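Local coordinates for DUF1214 domain-containing protein (Burkholderia cenocepacia, PDB 6ANS) that is of unknown function but belongs to the DUF1214 family and has a bound sodium ion, at residues A88-F93 with I210-A215; E121-G126 with S167-L172; E289-D294 with P376-V381; W304-N309 with N351-A356. All coordinates share one frame; numbering follows the deposited sequence.

In the fold
Two pairs of contacts lie on opposite sides of the chain's centre. Interactions 1 and 2 touch, their centres about 10 Å apart, because strand 207-212 is the edge neighbour of strand 122-125, which in turn pairs with strand 167-173; along the chain, interaction 2 falls between the two segments of interaction 1. Interactions 3 and 4 follow, with centres about 12 Å apart and about 45 Å (3) and 35 Å (4) from the centre of interaction 2; both reach the sheet 351-354, 338-343, 289-295, 377-382. That sheet repeats the strand order of the sheet 181-183, 167-173, 122-125, 207-212, so interactions 2 and 3 sit in two similarly built halves of the chain.

Interaction 1. Residues A88-F93 with I210-A215; sequences AWPGFF and IERIDA
The chi1 of I210, -178°, sets CG1 opposite the backbone N and leaves CG2 between N and the carbonyl carbon, from where the two branches meet P90 and F92. CG2 lies over one face of the F92 ring, offset toward its rim and 4.2 Å from the ring centroid, a CH-pi contact. The same methyl is 3.9 Å from P90 CB, and CG1 packs against P90 CG. The compact proline ring thus fills the angle between I210 and the aliphatic stem of R212, its CD 4.1 Å from R212 CG.

R212 is bent at chi2 and chi3 (-81° and -70°), and this curl carries NH1 back to A88, 3.2 Å from A88 CA, where the small alanine leaves room for it. NH1 is hydrogen-bonded to G87 O, so the guanidinium holds the loop just before A88. No direct hydrogen bond joins 88-93 to 210-215; one water accepts from R212 N at 2.9 Å and donates weakly to A88 O. Nearby, W89 meets H320 of the second subunit edge-to-face. The loop after helix 60-83 therefore rests on strand 207-212 by apolar packing, one bridging water and the bond from R212 to G87 O, without a backbone ladder.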
loop_
_atom_site.group_PDB
_atom_site.type_symbol
_atom_site.label_atom_id
_atom_site.label_comp_id
_atom_site.label_asym_id
_atom_site.label_seq_id
_atom_site.Cartn_x
_atom_site.Cartn_y
_atom_site.Cartn_z
ATOM N N ALA A 88 15.492 -14.057 -0.871
ATOM C CA ALA A 88 16.435 -13.868 -1.966
ATOM C C ALA A 88 16.252 -12.529 -2.664
ATOM O O ALA A 88 17.165 -12.070 -3.368
ATOM C CB ALA A 88 16.288 -14.992 -2.998
ATOM N N TRP A 89 15.100 -11.893 -2.483
ATOM C CA TRP A 89 14.771 -10.648 -3.179
ATOM C C TRP A 89 14.118 -9.679 -2.207
ATOM O O TRP A 89 12.931 -9.362 -2.315
ATOM C CB TRP A 89 13.888 -10.929 -4.397
ATOM C CG TRP A 89 14.665 -11.640 -5.462
ATOM C CD1 TRP A 89 14.668 -12.980 -5.730
ATOM C CD2 TRP A 89 15.610 -11.046 -6.360
ATOM N NE1 TRP A 89 15.532 -13.249 -6.766
ATOM C CE2 TRP A 89 16.125 -12.080 -7.167
ATOM C CE3 TRP A 89 16.063 -9.740 -6.563
ATOM C CZ2 TRP A 89 17.065 -11.845 -8.168
ATOM C CZ3 TRP A 89 17.004 -9.508 -7.557
ATOM C CH2 TRP A 89 17.498 -10.559 -8.345
ATOM N N PRO A 90 14.874 -9.196 -1.225
ATOM C CA PRO A 90 14.279 -8.326 -0.212
ATOM C C PRO A 90 13.879 -6.986 -0.815
ATOM O O PRO A 90 14.462 -6.515 -1.794
ATOM C CB PRO A 90 15.405 -8.165 0.813
ATOM C CG PRO A 90 16.667 -8.296 -0.000
ATOM C CD PRO A 90 16.326 -9.361 -1.037
ATOM N N GLY A 91 12.877 -6.369 -0.198
ATOM C CA GLY A 91 12.510 -5.005 -0.524
ATOM C C GLY A 91 11.805 -4.377 0.653
ATOM O O GLY A 91 11.163 -5.069 1.449
ATOM N N PHE A 92 11.964 -3.068 0.793
ATOM C CA PHE A 92 11.295 -2.337 1.856
ATOM C C PHE A 92 9.817 -2.108 1.543
ATOM O O PHE A 92 9.434 -1.850 0.397
ATOM C CB PHE A 92 11.991 -0.993 2.090
ATOM C CG PHE A 92 13.309 -1.105 2.810
ATOM C CD1 PHE A 92 13.374 -1.658 4.088
ATOM C CD2 PHE A 92 14.475 -0.647 2.225
ATOM C CE1 PHE A 92 14.588 -1.755 4.765
ATOM C CE2 PHE A 92 15.694 -0.743 2.892
ATOM C CZ PHE A 92 15.748 -1.301 4.162
ATOM N N PHE A 93 8.985 -2.195 2.575
ATOM C CA PHE A 93 7.648 -1.627 2.544
ATOM C C PHE A 93 7.435 -0.992 3.909
ATOM O O PHE A 93 8.248 -1.159 4.814
ATOM C CB PHE A 93 6.570 -2.687 2.237
ATOM C CG PHE A 93 6.394 -3.686 3.348
ATOM C CD1 PHE A 93 7.253 -4.774 3.462
ATOM C CD2 PHE A 93 5.387 -3.523 4.291
ATOM C CE1 PHE A 93 7.106 -5.695 4.491
ATOM C CE2 PHE A 93 5.231 -4.447 5.340
ATOM C CZ PHE A 93 6.102 -5.529 5.437
ATOM N N ILE A 210 17.770 -2.368 -0.097
ATOM C CA ILE A 210 18.306 -3.593 0.488
ATOM C C ILE A 210 18.452 -4.624 -0.621
ATOM O O ILE A 210 17.541 -4.801 -1.439
ATOM C CB ILE A 210 17.426 -4.122 1.640
ATOM C CG1 ILE A 210 18.057 -5.384 2.251
ATOM C CG2 ILE A 210 15.966 -4.352 1.181
ATOM C CD1 ILE A 210 17.353 -5.886 3.457
ATOM N N GLU A 211 19.596 -5.301 -0.653
ATOM C CA GLU A 211 19.804 -6.363 -1.618
ATOM C C GLU A 211 20.598 -7.491 -0.970
ATOM O O GLU A 211 21.296 -7.295 0.025
ATOM C CB GLU A 211 20.531 -5.849 -2.860
ATOM C CG GLU A 211 21.917 -5.317 -2.570
ATOM C CD GLU A 211 22.498 -4.502 -3.722
ATOM O OE1 GLU A 211 21.927 -4.531 -4.836
ATOM O OE2 GLU A 211 23.526 -3.829 -3.509
ATOM N N ARG A 212 20.495 -8.678 -1.559
ATOM C CA ARG A 212 21.353 -9.784 -1.158
ATOM C C ARG A 212 22.784 -9.505 -1.588
ATOM O O ARG A 212 23.025 -8.905 -2.640
ATOM C CB ARG A 212 20.876 -11.080 -1.794
ATOM C CG ARG A 212 19.734 -11.714 -1.073
ATOM C CD ARG A 212 20.263 -12.490 0.104
ATOM N NE ARG A 212 21.002 -13.670 -0.320
ATOM C CZ ARG A 212 20.431 -14.839 -0.602
ATOM N NH1 ARG A 212 19.112 -14.967 -0.522
ATOM N NH2 ARG A 212 21.177 -15.876 -0.969
ATOM N N ILE A 213 23.743 -9.914 -0.756
ATOM C CA ILE A 213 25.127 -9.559 -1.042
ATOM C C ILE A 213 25.628 -10.302 -2.269
ATOM O O ILE A 213 26.302 -9.717 -3.127
ATOM C CB ILE A 213 26.031 -9.789 0.183
ATOM C CG1 ILE A 213 25.996 -8.559 1.099
ATOM C CG2 ILE A 213 27.447 -10.165 -0.234
ATOM C CD1 ILE A 213 26.966 -8.631 2.269
ATOM N N ASP A 214 25.328 -11.588 -2.383
ATOM C CA ASP A 214 25.773 -12.324 -3.555
ATOM C C ASP A 214 24.717 -12.214 -4.643
ATOM O O ASP A 214 23.521 -12.354 -4.375
ATOM C CB ASP A 214 26.095 -13.782 -3.224
ATOM C CG ASP A 214 27.571 -13.981 -2.913
ATOM O OD1 ASP A 214 28.391 -13.255 -3.514
ATOM O OD2 ASP A 214 27.920 -14.838 -2.069
ATOM N N ALA A 215 25.170 -11.919 -5.859
ATOM C CA ALA A 215 24.272 -11.701 -6.983
ATOM C C ALA A 215 23.304 -12.869 -7.133
ATOM O O ALA A 215 23.709 -14.033 -7.188
ATOM C CB ALA A 215 25.089 -11.511 -8.263
HETATM O O HOH W 1 18.634 -9.085 -3.733
#

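Interaction 2. Residues E121-G126 with S167-L172; sequences EYRVTG and SVEIVL
Backbone hydrogen bonds join Y122, V124 and G126 to L172, I170 and V168 in an antiparallel ladder. V124 N gives the straightest bond, 2.7 Å to I170 O at 173°, in the carbonyl plane; Y122 N and L172 N exchange bonds with each other's carbonyls. The ladder slackens at G126, whose N reaches V168 O only weakly at 3.3 Å, although V168 N still makes a short, bent bond to G126 O. G126 has a positive phi of 137°, and a beta carbon there would press on the carbonyl oxygen of T125, which explains the glycine where the chain turns a corner.

CA-H...O contacts fill the non-hydrogen-bonded pairs, the shortest from T125 CA to V168 O at 3.1 Å.

These are the two central strands of the mixed sheet ordered 181-183, 167-173, 122-125, 207-212, within the DUF1214 region, and its two faces differ in character.

Apolar packing occupies the face of Y122, V124, I170 and L172. V124 CB stands 4.0 Å from I170 CB, while V124 CG2 meets L172 CD1; V124 and I170, beta-branched and so suited to extended backbone, pack here beside the longer L172. L191 of strand 188-196 covers V124 and L172.

The opposite face, which also carries T125 and V171, holds a charged pair. E169 folds over at chi2, 79°, laying its carboxylate beside R123, with the two flat groups nearly coplanar. R123 NH1 to E169 OE2 is a long salt bridge, 3.6 Å, and E169 OE1 also lies 3.1 Å from T125 CG2. R123 NE has a second, weak and long ion pair with E211.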
loop_
_atom_site.group_PDB
_atom_site.type_symbol
_atom_site.label_atom_id
_atom_site.label_comp_id
_atom_site.label_asym_id
_atom_site.label_seq_id
_atom_site.Cartn_x
_atom_site.Cartn_y
_atom_site.Cartn_z
ATOM N N GLU A 121 23.266 -12.936 3.727
ATOM C CA GLU A 121 23.850 -11.633 4.022
ATOM C C GLU A 121 23.251 -10.562 3.117
ATOM O O GLU A 121 22.943 -10.825 1.951
ATOM C CB GLU A 121 25.365 -11.686 3.867
ATOM C CG GLU A 121 26.020 -12.713 4.801
ATOM C CD GLU A 121 27.537 -12.609 4.784
ATOM O OE1 GLU A 121 28.114 -12.622 3.679
ATOM O OE2 GLU A 121 28.143 -12.495 5.868
ATOM N N TYR A 122 23.089 -9.354 3.659
ATOM C CA TYR A 122 22.413 -8.265 2.972
ATOM C C TYR A 122 23.225 -6.981 3.084
ATOM O O TYR A 122 23.912 -6.731 4.083
ATOM C CB TYR A 122 20.990 -8.036 3.544
ATOM C CG TYR A 122 20.126 -9.270 3.405
ATOM C CD1 TYR A 122 19.268 -9.434 2.323
ATOM C CD2 TYR A 122 20.201 -10.288 4.344
ATOM C CE1 TYR A 122 18.490 -10.578 2.200
ATOM C CE2 TYR A 122 19.442 -11.439 4.230
ATOM C CZ TYR A 122 18.591 -11.583 3.162
ATOM O OH TYR A 122 17.849 -12.728 3.062
ATOM N N ARG A 123 23.121 -6.169 2.044
ATOM C CA ARG A 123 23.687 -4.827 2.004
ATOM C C ARG A 123 22.545 -3.817 1.961
ATOM O O ARG A 123 21.660 -3.912 1.102
ATOM C CB ARG A 123 24.577 -4.657 0.773
ATOM C CG ARG A 123 25.674 -3.648 0.922
ATOM C CD ARG A 123 26.350 -3.361 -0.423
ATOM N NE ARG A 123 26.483 -4.555 -1.252
ATOM C CZ ARG A 123 27.490 -5.419 -1.172
ATOM N NH1 ARG A 123 28.467 -5.229 -0.287
ATOM N NH2 ARG A 123 27.520 -6.472 -1.979
ATOM N N VAL A 124 22.552 -2.871 2.893
ATOM C CA VAL A 124 21.638 -1.735 2.883
ATOM C C VAL A 124 22.448 -0.515 2.474
ATOM O O VAL A 124 23.458 -0.196 3.118
ATOM C CB VAL A 124 20.965 -1.514 4.245
ATOM C CG1 VAL A 124 20.108 -0.259 4.199
ATOM C CG2 VAL A 124 20.131 -2.731 4.632
ATOM N N THR A 125 22.041 0.127 1.373
ATOM C CA THR A 125 22.770 1.244 0.792
ATOM C C THR A 125 21.825 2.411 0.529
ATOM O O THR A 125 20.600 2.294 0.635
ATOM C CB THR A 125 23.478 0.851 -0.516
ATOM O OG1 THR A 125 22.537 0.278 -1.429
ATOM C CG2 THR A 125 24.575 -0.152 -0.249
ATOM N N GLY A 126 22.416 3.546 0.193
ATOM C CA GLY A 126 21.688 4.715 -0.244
ATOM C C GLY A 126 22.253 5.966 0.391
ATOM O O GLY A 126 23.398 5.998 0.836
ATOM N N SER A 167 26.939 8.826 1.646
ATOM C CA SER A 167 26.281 7.554 1.389
ATOM C C SER A 167 26.262 6.685 2.637
ATOM O O SER A 167 26.960 6.927 3.624
ATOM C CB SER A 167 26.962 6.789 0.258
ATOM O OG SER A 167 28.286 6.459 0.607
ATOM N N VAL A 168 25.475 5.623 2.553
ATOM C CA VAL A 168 25.274 4.697 3.651
ATOM C C VAL A 168 25.565 3.309 3.119
ATOM O O VAL A 168 25.079 2.934 2.044
ATOM C CB VAL A 168 23.832 4.773 4.185
ATOM C CG1 VAL A 168 23.552 3.632 5.115
ATOM C CG2 VAL A 168 23.593 6.090 4.876
ATOM N N GLU A 169 26.347 2.549 3.884
ATOM C CA GLU A 169 26.699 1.167 3.579
ATOM C C GLU A 169 26.555 0.364 4.865
ATOM O O GLU A 169 27.345 0.538 5.800
ATOM C CB GLU A 169 28.128 1.109 3.036
ATOM C CG GLU A 169 28.728 -0.273 2.910
ATOM C CD GLU A 169 28.267 -1.016 1.692
ATOM O OE1 GLU A 169 27.329 -0.543 1.037
ATOM O OE2 GLU A 169 28.848 -2.080 1.392
ATOM N N ILE A 170 25.582 -0.542 4.901
ATOM C CA ILE A 170 25.275 -1.323 6.093
ATOM C C ILE A 170 25.154 -2.787 5.701
ATOM O O ILE A 170 24.463 -3.111 4.730
ATOM C CB ILE A 170 23.986 -0.818 6.765
ATOM C CG1 ILE A 170 24.202 0.603 7.287
ATOM C CG2 ILE A 170 23.524 -1.746 7.866
ATOM C CD1 ILE A 170 22.947 1.326 7.569
ATOM N N VAL A 171 25.815 -3.676 6.449
ATOM C CA VAL A 171 25.777 -5.102 6.165
ATOM C C VAL A 171 25.034 -5.817 7.287
ATOM O O VAL A 171 25.325 -5.618 8.475
ATOM C CB VAL A 171 27.182 -5.693 5.969
ATOM C CG1 VAL A 171 27.070 -7.174 5.646
ATOM C CG2 VAL A 171 27.896 -4.971 4.850
ATOM N N LEU A 172 24.067 -6.634 6.901
ATOM C CA LEU A 172 23.327 -7.500 7.798
ATOM C C LEU A 172 23.922 -8.894 7.646
ATOM O O LEU A 172 23.989 -9.422 6.531
ATOM C CB LEU A 172 21.841 -7.496 7.433
ATOM C CG LEU A 172 20.893 -6.406 7.931
ATOM C CD1 LEU A 172 21.470 -5.027 7.805
ATOM C CD2 LEU A 172 19.541 -6.503 7.159
#

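Interaction 3. Residues E289-D294 with P376-V381; sequences EALVID and PRTRVV
D294 and R377 lie stacked, carboxylate and guanidinium planes 27° apart, with D294 CB 3.6 Å above the centre of the guanidinium. D294 OD2 is 3.5 Å from R377 NH1 but well out of its plane, so the attraction is of charges alone. R379 approaches the same oxygen differently: its guanidinium is nearly coplanar with the carboxylate, and NH1 at the edge gives a weak, in-plane hydrogen bond of 3.3 Å to OD2. A chi1 of 69° and an extended chain send R379 alongside V292, whose CB lies over one guanidinium face and whose CG1 is 3.5 Å from NH1; the long aliphatic arm lets the charge pass over V292 to D294, two residues farther along the partner strand.

A water donates to D294 OD2 at 2.6 Å and to V292 O, adding to the grip on this buried carboxylate, while OD1 bonds T339. The two arginines probably stabilise the ionised form of D294. R377 also bridges to D296.

On the reverse face, L291 CD1 meets V380 CG2 at 3.7 Å and I293 CG2 touches P376 CB. Paired backbone bonds, such as V292 N to R379 O at 2.8 Å, bind the strands. The whole is an antiparallel pair at a sheet edge, strand 377-382 outermost, with a cross-strand salt-bridge network on the face where L386 of helix 383-389 packs on A290, V292 and V381.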
loop_
_atom_site.group_PDB
_atom_site.type_symbol
_atom_site.label_atom_id
_atom_site.label_comp_id
_atom_site.label_asym_id
_atom_site.label_seq_id
_atom_site.Cartn_x
_atom_site.Cartn_y
_atom_site.Cartn_z
ATOM N N GLU A 289 -14.471 17.293 29.564
ATOM C CA GLU A 289 -13.307 16.979 30.376
ATOM C C GLU A 289 -12.019 17.084 29.570
ATOM O O GLU A 289 -12.006 16.928 28.344
ATOM C CB GLU A 289 -13.419 15.577 30.972
ATOM C CG GLU A 289 -14.547 15.438 31.983
ATOM C CD GLU A 289 -14.670 14.030 32.509
ATOM O OE1 GLU A 289 -14.450 13.091 31.717
ATOM O OE2 GLU A 289 -14.969 13.859 33.711
ATOM N N ALA A 290 -10.931 17.342 30.283
ATOM C CA ALA A 290 -9.607 17.378 29.695
ATOM C C ALA A 290 -8.655 16.600 30.585
ATOM O O ALA A 290 -8.811 16.568 31.810
ATOM C CB ALA A 290 -9.111 18.820 29.510
ATOM N N LEU A 291 -7.671 15.967 29.955
ATOM C CA LEU A 291 -6.598 15.284 30.661
ATOM C C LEU A 291 -5.363 16.172 30.616
ATOM O O LEU A 291 -4.845 16.465 29.533
ATOM C CB LEU A 291 -6.302 13.924 30.029
ATOM C CG LEU A 291 -5.255 13.103 30.790
ATOM C CD1 LEU A 291 -5.783 12.657 32.156
ATOM C CD2 LEU A 291 -4.790 11.924 29.976
ATOM N N VAL A 292 -4.888 16.586 31.788
ATOM C CA VAL A 292 -3.730 17.462 31.903
ATOM C C VAL A 292 -2.521 16.607 32.242
ATOM O O VAL A 292 -2.468 15.993 33.313
ATOM C CB VAL A 292 -3.946 18.541 32.973
ATOM C CG1 VAL A 292 -2.740 19.488 33.017
ATOM C CG2 VAL A 292 -5.251 19.297 32.715
ATOM N N ILE A 293 -1.545 16.579 31.336
ATOM C CA ILE A 293 -0.313 15.817 31.499
ATOM C C ILE A 293 0.821 16.798 31.753
ATOM O O ILE A 293 0.932 17.814 31.056
ATOM C CB ILE A 293 -0.016 14.951 30.261
ATOM C CG1 ILE A 293 -1.264 14.166 29.830
ATOM C CG2 ILE A 293 1.157 14.016 30.517
ATOM C CD1 ILE A 293 -1.107 13.461 28.489
ATOM N N ASP A 294 1.668 16.489 32.739
ATOM C CA ASP A 294 2.763 17.361 33.147
ATOM C C ASP A 294 4.029 16.556 33.363
ATOM O O ASP A 294 3.995 15.488 33.982
ATOM C CB ASP A 294 2.454 18.100 34.453
ATOM C CG ASP A 294 1.485 19.235 34.268
ATOM O OD1 ASP A 294 1.851 20.233 33.617
ATOM O OD2 ASP A 294 0.348 19.122 34.770
ATOM N N PRO A 376 5.612 11.363 33.558
ATOM C CA PRO A 376 4.506 12.325 33.563
ATOM C C PRO A 376 3.496 12.043 34.668
ATOM O O PRO A 376 3.225 10.892 35.017
ATOM C CB PRO A 376 3.872 12.148 32.175
ATOM C CG PRO A 376 4.925 11.475 31.342
ATOM C CD PRO A 376 5.667 10.596 32.303
ATOM N N ARG A 377 2.945 13.116 35.220
ATOM C CA ARG A 377 1.763 13.051 36.059
ATOM C C ARG A 377 0.568 13.546 35.252
ATOM O O ARG A 377 0.716 14.276 34.268
ATOM C CB ARG A 377 1.929 13.888 37.331
ATOM C CG ARG A 377 2.359 15.323 37.109
ATOM C CD ARG A 377 2.770 16.002 38.434
ATOM N NE ARG A 377 3.293 17.355 38.224
ATOM C CZ ARG A 377 2.522 18.419 38.021
ATOM N NH1 ARG A 377 1.202 18.284 38.013
ATOM N NH2 ARG A 377 3.061 19.617 37.837
ATOM N N THR A 378 -0.622 13.112 35.664
ATOM C CA THR A 378 -1.853 13.433 34.961
ATOM C C THR A 378 -2.929 13.813 35.968
ATOM O O THR A 378 -2.884 13.415 37.134
ATOM C CB THR A 378 -2.366 12.252 34.126
ATOM O OG1 THR A 378 -2.828 11.223 35.011
ATOM C CG2 THR A 378 -1.260 11.690 33.225
ATOM N N ARG A 379 -3.911 14.581 35.496
ATOM C CA ARG A 379 -5.136 14.806 36.253
ATOM C C ARG A 379 -6.240 15.186 35.275
ATOM O O ARG A 379 -5.974 15.721 34.195
ATOM C CB ARG A 379 -4.957 15.875 37.335
ATOM C CG ARG A 379 -4.773 17.281 36.828
ATOM C CD ARG A 379 -4.362 18.219 37.963
ATOM N NE ARG A 379 -4.449 19.622 37.562
ATOM C CZ ARG A 379 -3.503 20.258 36.877
ATOM N NH1 ARG A 379 -2.404 19.607 36.515
ATOM N NH2 ARG A 379 -3.661 21.538 36.549
ATOM N N VAL A 380 -7.472 14.830 35.631
ATOM C CA VAL A 380 -8.653 15.151 34.837
ATOM C C VAL A 380 -9.339 16.380 35.415
ATOM O O VAL A 380 -9.601 16.447 36.621
ATOM C CB VAL A 380 -9.628 13.963 34.780
ATOM C CG1 VAL A 380 -10.887 14.365 34.016
ATOM C CG2 VAL A 380 -8.958 12.760 34.123
ATOM N N VAL A 381 -9.622 17.362 34.558
ATOM C CA VAL A 381 -10.337 18.570 34.951
ATOM C C VAL A 381 -11.433 18.847 33.928
ATOM O O VAL A 381 -11.525 18.197 32.886
ATOM C CB VAL A 381 -9.409 19.792 35.083
ATOM C CG1 VAL A 381 -8.255 19.492 36.036
ATOM C CG2 VAL A 381 -8.896 20.201 33.711
HETATM O O HOH W 2 -1.081 17.043 35.523
#

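Interaction 4. Residues W304-N309 with N351-A356; sequences WNVQLN and NWLDTA
L353 points its side chain across to L308 and V306, and can be followed outward atom by atom. Its CB faces L308 CB at 4.3 Å, the beta carbons meeting between the two strands. With chi1 at -58°, CG lies beside the backbone N, and the two methyls then fork toward V306. CD1 meets V306 CG2 at 4.1 Å; CD2 lies 4.0 Å from V306 O, on a strand whose backbone is hydrogen-bonded to V325. A leucine suits this place because its forked end can cover a side chain and a carbonyl at once.

L308 answers from the other strand. Its CD2 reaches past L353 to the chain beyond, 3.4 Å from D354 O, and also touches CA and CG2 of T355. The turn it packs on is shaped by D354, whose OD1 accepts from A356 N at 2.7 Å, an Asx turn; the donor comes from above the carboxylate plane.

Q307 faces the other way. Its NE2 gives a straight 2.7 Å bond to N309 OD1 and a further bond to D105 O, while OE1 takes one from R366; its side chain is about 6 Å from a bound sodium ion.

With no hydrogen bond across, the contact is sheet-on-sheet packing: the segments run roughly parallel, 25° apart with axes 7.5 Å from each other. Strand 303-309 lies between 360-368 and 324-326, while 351-354 is the edge strand beside 338-343, and I363, V325, V340 and V342 from those neighbours complete the buried apolar layer.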
loop_
_atom_site.group_PDB
_atom_site.type_symbol
_atom_site.label_atom_id
_atom_site.label_comp_id
_atom_site.label_asym_id
_atom_site.label_seq_id
_atom_site.Cartn_x
_atom_site.Cartn_y
_atom_site.Cartn_z
ATOM N N TRP A 304 11.613 13.168 21.912
ATOM C CA TRP A 304 10.515 12.708 22.743
ATOM C C TRP A 304 9.220 13.097 22.055
ATOM O O TRP A 304 9.185 14.055 21.281
ATOM C CB TRP A 304 10.597 13.287 24.166
ATOM C CG TRP A 304 10.211 14.746 24.323
ATOM C CD1 TRP A 304 11.060 15.818 24.372
ATOM C CD2 TRP A 304 8.894 15.275 24.527
ATOM N NE1 TRP A 304 10.350 16.980 24.556
ATOM C CE2 TRP A 304 9.019 16.673 24.659
ATOM C CE3 TRP A 304 7.619 14.702 24.601
ATOM C CZ2 TRP A 304 7.919 17.506 24.852
ATOM C CZ3 TRP A 304 6.525 15.536 24.788
ATOM C CH2 TRP A 304 6.685 16.918 24.920
ATOM N N ASN A 305 8.161 12.340 22.318
ATOM C CA ASN A 305 6.853 12.753 21.838
ATOM C C ASN A 305 5.790 12.082 22.689
ATOM O O ASN A 305 6.084 11.256 23.559
ATOM C CB ASN A 305 6.669 12.466 20.334
ATOM C CG ASN A 305 6.530 10.964 19.987
ATOM O OD1 ASN A 305 6.703 10.062 20.823
ATOM N ND2 ASN A 305 6.273 10.707 18.709
ATOM N N VAL A 306 4.547 12.474 22.437
ATOM C CA VAL A 306 3.380 11.841 23.029
ATOM C C VAL A 306 2.280 11.850 21.973
ATOM O O VAL A 306 2.113 12.833 21.244
ATOM C CB VAL A 306 2.943 12.549 24.327
ATOM C CG1 VAL A 306 2.655 14.030 24.068
ATOM C CG2 VAL A 306 1.739 11.836 24.945
ATOM N N GLN A 307 1.553 10.741 21.859
ATOM C CA GLN A 307 0.563 10.599 20.808
ATOM C C GLN A 307 -0.741 10.076 21.384
ATOM O O GLN A 307 -0.746 9.319 22.358
ATOM C CB GLN A 307 1.046 9.642 19.719
ATOM C CG GLN A 307 1.241 8.201 20.223
ATOM C CD GLN A 307 1.769 7.280 19.140
ATOM O OE1 GLN A 307 2.963 7.280 18.854
ATOM N NE2 GLN A 307 0.878 6.489 18.530
ATOM N N LEU A 308 -1.845 10.455 20.746
ATOM C CA LEU A 308 -3.165 9.995 21.138
ATOM C C LEU A 308 -3.627 8.935 20.139
ATOM O O LEU A 308 -3.463 9.113 18.929
ATOM C CB LEU A 308 -4.145 11.165 21.206
ATOM C CG LEU A 308 -5.337 10.937 22.149
ATOM C CD1 LEU A 308 -4.836 10.834 23.597
ATOM C CD2 LEU A 308 -6.390 12.038 22.009
ATOM N N ASN A 309 -4.159 7.821 20.655
ATOM C CA ASN A 309 -4.566 6.665 19.858
ATOM C C ASN A 309 -6.016 6.302 20.136
ATOM O O ASN A 309 -6.583 6.687 21.160
ATOM C CB ASN A 309 -3.730 5.399 20.156
ATOM C CG ASN A 309 -2.229 5.667 20.191
ATOM O OD1 ASN A 309 -1.712 6.487 19.429
ATOM N ND2 ASN A 309 -1.516 4.924 21.043
ATOM N N ASN A 351 -0.072 23.182 24.595
ATOM C CA ASN A 351 0.179 21.991 23.797
ATOM C C ASN A 351 -1.025 21.064 23.899
ATOM O O ASN A 351 -1.538 20.819 24.994
ATOM C CB ASN A 351 1.440 21.277 24.280
ATOM C CG ASN A 351 2.654 22.194 24.300
ATOM O OD1 ASN A 351 2.924 22.888 23.327
ATOM N ND2 ASN A 351 3.395 22.186 25.405
ATOM N N TRP A 352 -1.481 20.556 22.756
ATOM C CA TRP A 352 -2.819 19.990 22.663
ATOM C C TRP A 352 -2.822 18.668 21.906
ATOM O O TRP A 352 -2.195 18.544 20.852
ATOM C CB TRP A 352 -3.745 20.998 21.972
ATOM C CG TRP A 352 -5.136 20.535 21.744
ATOM C CD1 TRP A 352 -5.949 19.908 22.635
ATOM C CD2 TRP A 352 -5.884 20.659 20.530
ATOM N NE1 TRP A 352 -7.166 19.643 22.056
ATOM C CE2 TRP A 352 -7.152 20.097 20.764
ATOM C CE3 TRP A 352 -5.610 21.211 19.272
ATOM C CZ2 TRP A 352 -8.146 20.057 19.785
ATOM C CZ3 TRP A 352 -6.597 21.172 18.301
ATOM C CH2 TRP A 352 -7.848 20.593 18.562
ATOM N N LEU A 353 -3.545 17.688 22.443
ATOM C CA LEU A 353 -3.894 16.466 21.728
ATOM C C LEU A 353 -5.412 16.433 21.537
ATOM O O LEU A 353 -6.164 16.432 22.520
ATOM C CB LEU A 353 -3.406 15.224 22.482
ATOM C CG LEU A 353 -1.905 15.153 22.756
ATOM C CD1 LEU A 353 -1.545 13.896 23.524
ATOM C CD2 LEU A 353 -1.070 15.267 21.459
ATOM N N ASP A 354 -5.853 16.408 20.276
ATOM C CA ASP A 354 -7.270 16.470 19.918
ATOM C C ASP A 354 -7.907 15.088 20.071
ATOM O O ASP A 354 -7.434 14.119 19.467
ATOM C CB ASP A 354 -7.403 16.962 18.474
ATOM C CG ASP A 354 -8.848 17.170 18.034
ATOM O OD1 ASP A 354 -9.789 16.724 18.732
ATOM O OD2 ASP A 354 -9.039 17.778 16.958
ATOM N N THR A 355 -8.982 14.989 20.868
ATOM C CA THR A 355 -9.629 13.688 21.042
ATOM C C THR A 355 -10.377 13.231 19.790
ATOM O O THR A 355 -10.703 12.041 19.681
ATOM C CB THR A 355 -10.586 13.688 22.245
ATOM O OG1 THR A 355 -11.531 14.762 22.132
ATOM C CG2 THR A 355 -9.796 13.799 23.563
ATOM N N ALA A 356 -10.651 14.138 18.851
ATOM C CA ALA A 356 -11.071 13.759 17.499
ATOM C C ALA A 356 -12.295 12.839 17.516
ATOM O O ALA A 356 -12.350 11.818 16.826
ATOM C CB ALA A 356 -9.907 13.106 16.740
#